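Local coordinates for ginlfy protein (Ginkgo biloba, PDB 4UDE), which probably acts as a transcription factor of the FLO/LFY family, binding DNA in the nucleus and, through this SAM domain, forming oligomers, at residues E43-D47 against K70-R74; I50-V54 against K66-K70. The contacts are given in a common frame with arbitrary orientation. Residues are numbered along the deposited sequence.

Contact 1: E43-D47 against K70-R74; sequences EQELD and KSAVR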
loop_
_atom_site.group_PDB
_atom_site.type_symbol
_atom_site.label_atom_id
_atom_site.label_comp_id
_atom_site.label_asym_id
_atom_site.label_seq_id
_atom_site.Cartn_x
_atom_site.Cartn_y
_atom_site.Cartn_z
ATOM N N GLU A 43 4.634 -10.893 -3.522
ATOM C CA GLU A 43 3.455 -11.189 -2.685
ATOM C C GLU A 43 3.872 -11.499 -1.251
ATOM O O GLU A 43 3.206 -11.054 -0.309
ATOM C CB GLU A 43 2.697 -12.399 -3.247
ATOM C CG GLU A 43 2.007 -12.086 -4.563
ATOM C CD GLU A 43 0.535 -11.764 -4.444
ATOM O OE1 GLU A 43 -0.092 -12.209 -3.455
ATOM O OE2 GLU A 43 -0.009 -11.141 -5.385
ATOM N N GLN A 44 4.991 -12.247 -1.088
ATOM C CA GLN A 44 5.540 -12.599 0.230
ATOM C C GLN A 44 6.044 -11.351 0.979
ATOM O O GLN A 44 5.820 -11.247 2.181
ATOM C CB GLN A 44 6.645 -13.673 0.117
ATOM C CG GLN A 44 7.187 -14.200 1.476
ATOM C CD GLN A 44 6.101 -14.715 2.408
ATOM O OE1 GLN A 44 5.310 -15.604 2.055
ATOM N NE2 GLN A 44 6.025 -14.149 3.616
ATOM N N GLU A 45 6.690 -10.399 0.269
ATOM C CA GLU A 45 7.197 -9.152 0.874
ATOM C C GLU A 45 6.038 -8.268 1.318
ATOM O O GLU A 45 6.104 -7.653 2.377
ATOM C CB GLU A 45 8.157 -8.417 -0.077
ATOM C CG GLU A 45 9.456 -9.191 -0.296
ATOM C CD GLU A 45 10.352 -8.682 -1.413
ATOM O OE1 GLU A 45 9.861 -7.932 -2.279
ATOM O OE2 GLU A 45 11.548 -9.043 -1.433
ATOM N N LEU A 46 4.949 -8.258 0.537
ATOM C CA LEU A 46 3.732 -7.524 0.904
ATOM C C LEU A 46 3.093 -8.161 2.157
ATOM O O LEU A 46 2.680 -7.417 3.050
ATOM C CB LEU A 46 2.751 -7.444 -0.261
ATOM C CG LEU A 46 3.264 -6.660 -1.483
ATOM C CD1 LEU A 46 2.518 -7.060 -2.759
ATOM C CD2 LEU A 46 3.217 -5.128 -1.248
ATOM N N ASP A 47 3.116 -9.528 2.279
ATOM C CA ASP A 47 2.617 -10.225 3.481
ATOM C C ASP A 47 3.416 -9.819 4.722
ATOM O O ASP A 47 2.833 -9.581 5.778
ATOM C CB ASP A 47 2.652 -11.757 3.312
ATOM C CG ASP A 47 1.646 -12.295 2.309
ATOM O OD1 ASP A 47 0.557 -11.697 2.185
ATOM O OD2 ASP A 47 1.944 -13.332 1.664
ATOM N N LYS A 70 -3.163 -5.929 -0.835
ATOM C CA LYS A 70 -2.672 -6.909 -1.821
ATOM C C LYS A 70 -3.394 -6.792 -3.162
ATOM O O LYS A 70 -2.744 -6.864 -4.197
ATOM C CB LYS A 70 -2.815 -8.341 -1.286
ATOM C CG LYS A 70 -2.084 -8.628 0.028
ATOM C CD LYS A 70 -0.616 -9.054 -0.169
ATOM C CE LYS A 70 -0.431 -10.376 -0.892
ATOM N NZ LYS A 70 -1.158 -11.507 -0.236
ATOM N N SER A 71 -4.725 -6.633 -3.148
ATOM C CA SER A 71 -5.540 -6.505 -4.367
ATOM C C SER A 71 -5.201 -5.239 -5.140
ATOM O O SER A 71 -5.148 -5.278 -6.374
ATOM C CB SER A 71 -7.026 -6.517 -4.015
ATOM O OG SER A 71 -7.466 -7.842 -3.765
ATOM N N ALA A 72 -4.956 -4.116 -4.411
ATOM C CA ALA A 72 -4.610 -2.832 -5.020
ATOM C C ALA A 72 -3.266 -2.936 -5.738
ATOM O O ALA A 72 -3.162 -2.472 -6.867
ATOM C CB ALA A 72 -4.571 -1.731 -3.962
ATOM N N VAL A 73 -2.273 -3.624 -5.126
ATOM C CA VAL A 73 -0.943 -3.831 -5.738
ATOM C C VAL A 73 -1.050 -4.799 -6.946
ATOM O O VAL A 73 -0.506 -4.497 -8.004
ATOM C CB VAL A 73 0.138 -4.235 -4.697
ATOM C CG1 VAL A 73 1.491 -4.525 -5.367
ATOM C CG2 VAL A 73 0.302 -3.145 -3.641
ATOM N N ARG A 74 -1.818 -5.912 -6.814
ATOM C CA ARG A 74 -2.032 -6.854 -7.937
ATOM C C ARG A 74 -2.618 -6.159 -9.140
ATOM O O ARG A 74 -2.173 -6.410 -10.257
ATOM C CB ARG A 74 -2.989 -7.987 -7.558
ATOM C CG ARG A 74 -2.371 -9.031 -6.693
ATOM C CD ARG A 74 -3.440 -9.984 -6.224
ATOM N NE ARG A 74 -2.879 -10.940 -5.282
ATOM C CZ ARG A 74 -3.606 -11.740 -4.518
ATOM N NH1 ARG A 74 -4.934 -11.690 -4.561
ATOM N NH2 ARG A 74 -3.016 -12.592 -3.696
HETATM O O HOH W 1 -0.312 -14.195 -1.457
#

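Contact 2: I50-V54 against K66-K70; sequences IRTLV and KYGIK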
loop_
_atom_site.group_PDB
_atom_site.type_symbol
_atom_site.label_atom_id
_atom_site.label_comp_id
_atom_site.label_asym_id
_atom_site.label_seq_id
_atom_site.Cartn_x
_atom_site.Cartn_y
_atom_site.Cartn_z
ATOM N N ILE A 50 2.552 -6.287 5.827
ATOM C CA ILE A 50 1.235 -6.317 6.459
ATOM C C ILE A 50 1.358 -6.789 7.931
ATOM O O ILE A 50 0.825 -6.137 8.835
ATOM C CB ILE A 50 0.209 -7.096 5.595
ATOM C CG1 ILE A 50 -0.188 -6.236 4.370
ATOM C CG2 ILE A 50 -1.029 -7.478 6.414
ATOM C CD1 ILE A 50 -0.761 -7.023 3.154
ATOM N N ARG A 51 2.167 -7.834 8.154
ATOM C CA ARG A 51 2.476 -8.376 9.475
ATOM C C ARG A 51 3.233 -7.320 10.333
ATOM O O ARG A 51 2.937 -7.164 11.519
ATOM C CB ARG A 51 3.321 -9.647 9.305
ATOM C CG ARG A 51 3.173 -10.662 10.424
ATOM C CD ARG A 51 4.023 -11.915 10.181
ATOM N NE ARG A 51 3.700 -12.601 8.919
ATOM C CZ ARG A 51 4.508 -12.655 7.858
ATOM N NH1 ARG A 51 5.702 -12.068 7.890
ATOM N NH2 ARG A 51 4.125 -13.291 6.758
ATOM N N THR A 52 4.200 -6.614 9.730
ATOM C CA THR A 52 5.006 -5.538 10.331
ATOM C C THR A 52 4.079 -4.379 10.809
ATOM O O THR A 52 4.247 -3.879 11.914
ATOM C CB THR A 52 6.073 -5.105 9.284
ATOM O OG1 THR A 52 6.979 -6.189 9.121
ATOM C CG2 THR A 52 6.852 -3.855 9.658
ATOM N N LEU A 53 3.110 -3.965 9.973
ATOM C CA LEU A 53 2.153 -2.920 10.329
ATOM C C LEU A 53 1.426 -3.237 11.660
ATOM O O LEU A 53 1.335 -2.374 12.536
ATOM C CB LEU A 53 1.139 -2.731 9.193
ATOM C CG LEU A 53 1.567 -1.858 8.023
ATOM C CD1 LEU A 53 0.666 -2.106 6.800
ATOM C CD2 LEU A 53 1.499 -0.416 8.389
ATOM N N VAL A 54 0.937 -4.481 11.807
ATOM C CA VAL A 54 0.194 -4.959 12.984
ATOM C C VAL A 54 1.135 -5.197 14.176
ATOM O O VAL A 54 0.887 -4.666 15.248
ATOM C CB VAL A 54 -0.623 -6.259 12.663
ATOM C CG1 VAL A 54 -1.297 -6.824 13.918
ATOM C CG2 VAL A 54 -1.647 -6.034 11.551
ATOM N N LYS A 66 -6.489 -5.814 4.842
ATOM C CA LYS A 66 -5.319 -6.675 4.572
ATOM C C LYS A 66 -5.409 -7.232 3.144
ATOM O O LYS A 66 -4.424 -7.193 2.404
ATOM C CB LYS A 66 -5.211 -7.845 5.585
ATOM C CG LYS A 66 -4.802 -7.409 6.998
ATOM C CD LYS A 66 -4.634 -8.585 7.950
ATOM C CE LYS A 66 -4.312 -8.107 9.345
ATOM N NZ LYS A 66 -4.221 -9.227 10.317
ATOM N N TYR A 67 -6.603 -7.723 2.758
ATOM C CA TYR A 67 -6.866 -8.209 1.403
ATOM C C TYR A 67 -6.817 -7.061 0.369
ATOM O O TYR A 67 -6.322 -7.272 -0.737
ATOM C CB TYR A 67 -8.212 -8.967 1.338
ATOM C CG TYR A 67 -8.114 -10.355 1.923
ATOM C CD1 TYR A 67 -7.487 -11.386 1.222
ATOM C CD2 TYR A 67 -8.596 -10.630 3.197
ATOM C CE1 TYR A 67 -7.350 -12.658 1.776
ATOM C CE2 TYR A 67 -8.478 -11.902 3.757
ATOM C CZ TYR A 67 -7.869 -12.919 3.035
ATOM O OH TYR A 67 -7.760 -14.178 3.577
ATOM N N GLY A 68 -7.283 -5.874 0.763
ATOM C CA GLY A 68 -7.287 -4.647 -0.047
ATOM C C GLY A 68 -5.918 -4.140 -0.467
ATOM O O GLY A 68 -5.742 -3.707 -1.611
ATOM N N ILE A 69 -4.927 -4.174 0.442
ATOM C CA ILE A 69 -3.548 -3.731 0.121
ATOM C C ILE A 69 -2.992 -4.606 -0.974
ATOM O O ILE A 69 -2.464 -4.094 -1.962
ATOM C CB ILE A 69 -2.615 -3.684 1.390
ATOM C CG1 ILE A 69 -3.057 -2.580 2.388
ATOM C CG2 ILE A 69 -1.092 -3.564 1.017
ATOM C CD1 ILE A 69 -2.575 -2.769 3.821
ATOM N N LYS A 70 -3.163 -5.929 -0.835
ATOM C CA LYS A 70 -2.672 -6.909 -1.821
ATOM C C LYS A 70 -3.394 -6.792 -3.162
ATOM O O LYS A 70 -2.744 -6.864 -4.197
ATOM C CB LYS A 70 -2.815 -8.341 -1.286
ATOM C CG LYS A 70 -2.084 -8.628 0.028
ATOM C CD LYS A 70 -0.616 -9.054 -0.169
ATOM C CE LYS A 70 -0.431 -10.376 -0.892
ATOM N NZ LYS A 70 -1.158 -11.507 -0.236
#

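Contact 1: E43-D47 against K70-R74
The two segments are short pieces of helices 43-55 and 63-83 that run roughly antiparallel, the axes of these short segments making 149° and approaching to 11.2 Å. Glu-43, in the first turn of helix 43-55, has a CA-to-CB bond that points sideways, yet its long side chain brings the carboxylate across to the other helix. There it meets the Arg-74 guanidinium edge-on in a bidentate salt bridge: Arg-74 NE donates to Glu-43 OE2 at 2.9 Å and Arg-74 NH2 to Glu-43 OE1 at 3.0 Å, both nearly straight. Glu-43 OE1 also forms a longer ion pair with Lys-70 NZ, at 3.5 Å, and water 1 joins the same two atoms, donating to the carboxylate and accepting from the ammonium. Leu-46 points toward helix 63-83 and is buried. Its CD1 packs on Val-73 CG1 at 3.8 Å, and its CB lies 3.7 Å from CD of Lys-70, whose aliphatic chain suits this border between core and solvent. Leu-46 also touches Met-41 in the preceding loop. One helical turn after Glu-43, Asp-47 needs only a short side chain, because Lys-70 reaches to it: Lys-70 NZ donates to Asp-47 OD1 at 3.0 Å. All four chi angles of Lys-70 lie in the m well, so the chain curls rather than extends, bringing its ammonium between the two carboxylates. Two acids and two bases thus balance in a salt-bridge network along the partly exposed edge of an apolar contact, so that polar pairing and hydrophobic packing together join two helices of the SAM domain.

Contact 2: I50-V54 against K66-K70
Lys-66 opens this part of helix 63-83, the long last helix of this all-helical SAM domain, against whose first half helix 43-55 packs, with its CA 6.8 Å from that of Ile-50, the closest backbone approach between the segments. Its side chain is nearly fully extended and leaves sideways, so that methylenes rather than the charge line the partner helix: CG lies 3.8 Å from Ile-50 CG2, and CE 4.0 Å from Val-54 CG2. A lysine fits such a border well, since its carbon chain can cover a hydrophobic residue while the ammonium continues beyond it. The backbone takes part too, for Lys-66 O is 3.7 Å from Ile-50 CD1. Ile-69, one turn further on, is buried and points toward helix 43-55. Its CG2 meets Ile-50 CD1 at 4.1 Å, and its CD1 stands 4.5 Å from Leu-53 CD1, a looser approach. Leu-53 also touches Met-31 and Val-59, and Val-54 touches Leu-61, so loop residues add to the apolar surroundings. Lys-70 closes the segment by laying CG 3.8 Å from Ile-50 CD1, while its ammonium is drawn to Asp-47 on the same helix as Ile-50. Ile-50 is therefore the hub: it loses 102 Å² to the other segment and touches Lys-66, Ile-69 and Lys-70, its slim CD1 methyl reaching between them. The short axes cross at 140°, 11.8 Å apart, a separation that leaves room for branched aliphatic side chains. No hydrogen bond links the two segments, so between them the contact rests on dispersion and the exclusion of water, with lysine methylenes widening the apolar surface.

How the contacts relate
Both contacts join helix 43-55 to helix 63-83, and their centres lie about 8 Å apart. Because the helices run roughly antiparallel, the later part of the first, in contact 2, faces the earlier part of the second. Lys-70 belongs to both: its CG packs in contact 2 while its NZ serves the ion pairs of contact 1, and Leu-46 and Ile-50 both touch its carbon chain. The contacts also touch along helix 43-55 itself, where Gln-44 NE2 lies 3.8 Å from Arg-51 NH2, as packing. Contact 1 supplies the charged pairing and contact 2 is mostly apolar, so one interhelical seam of the SAM domain changes character along its length.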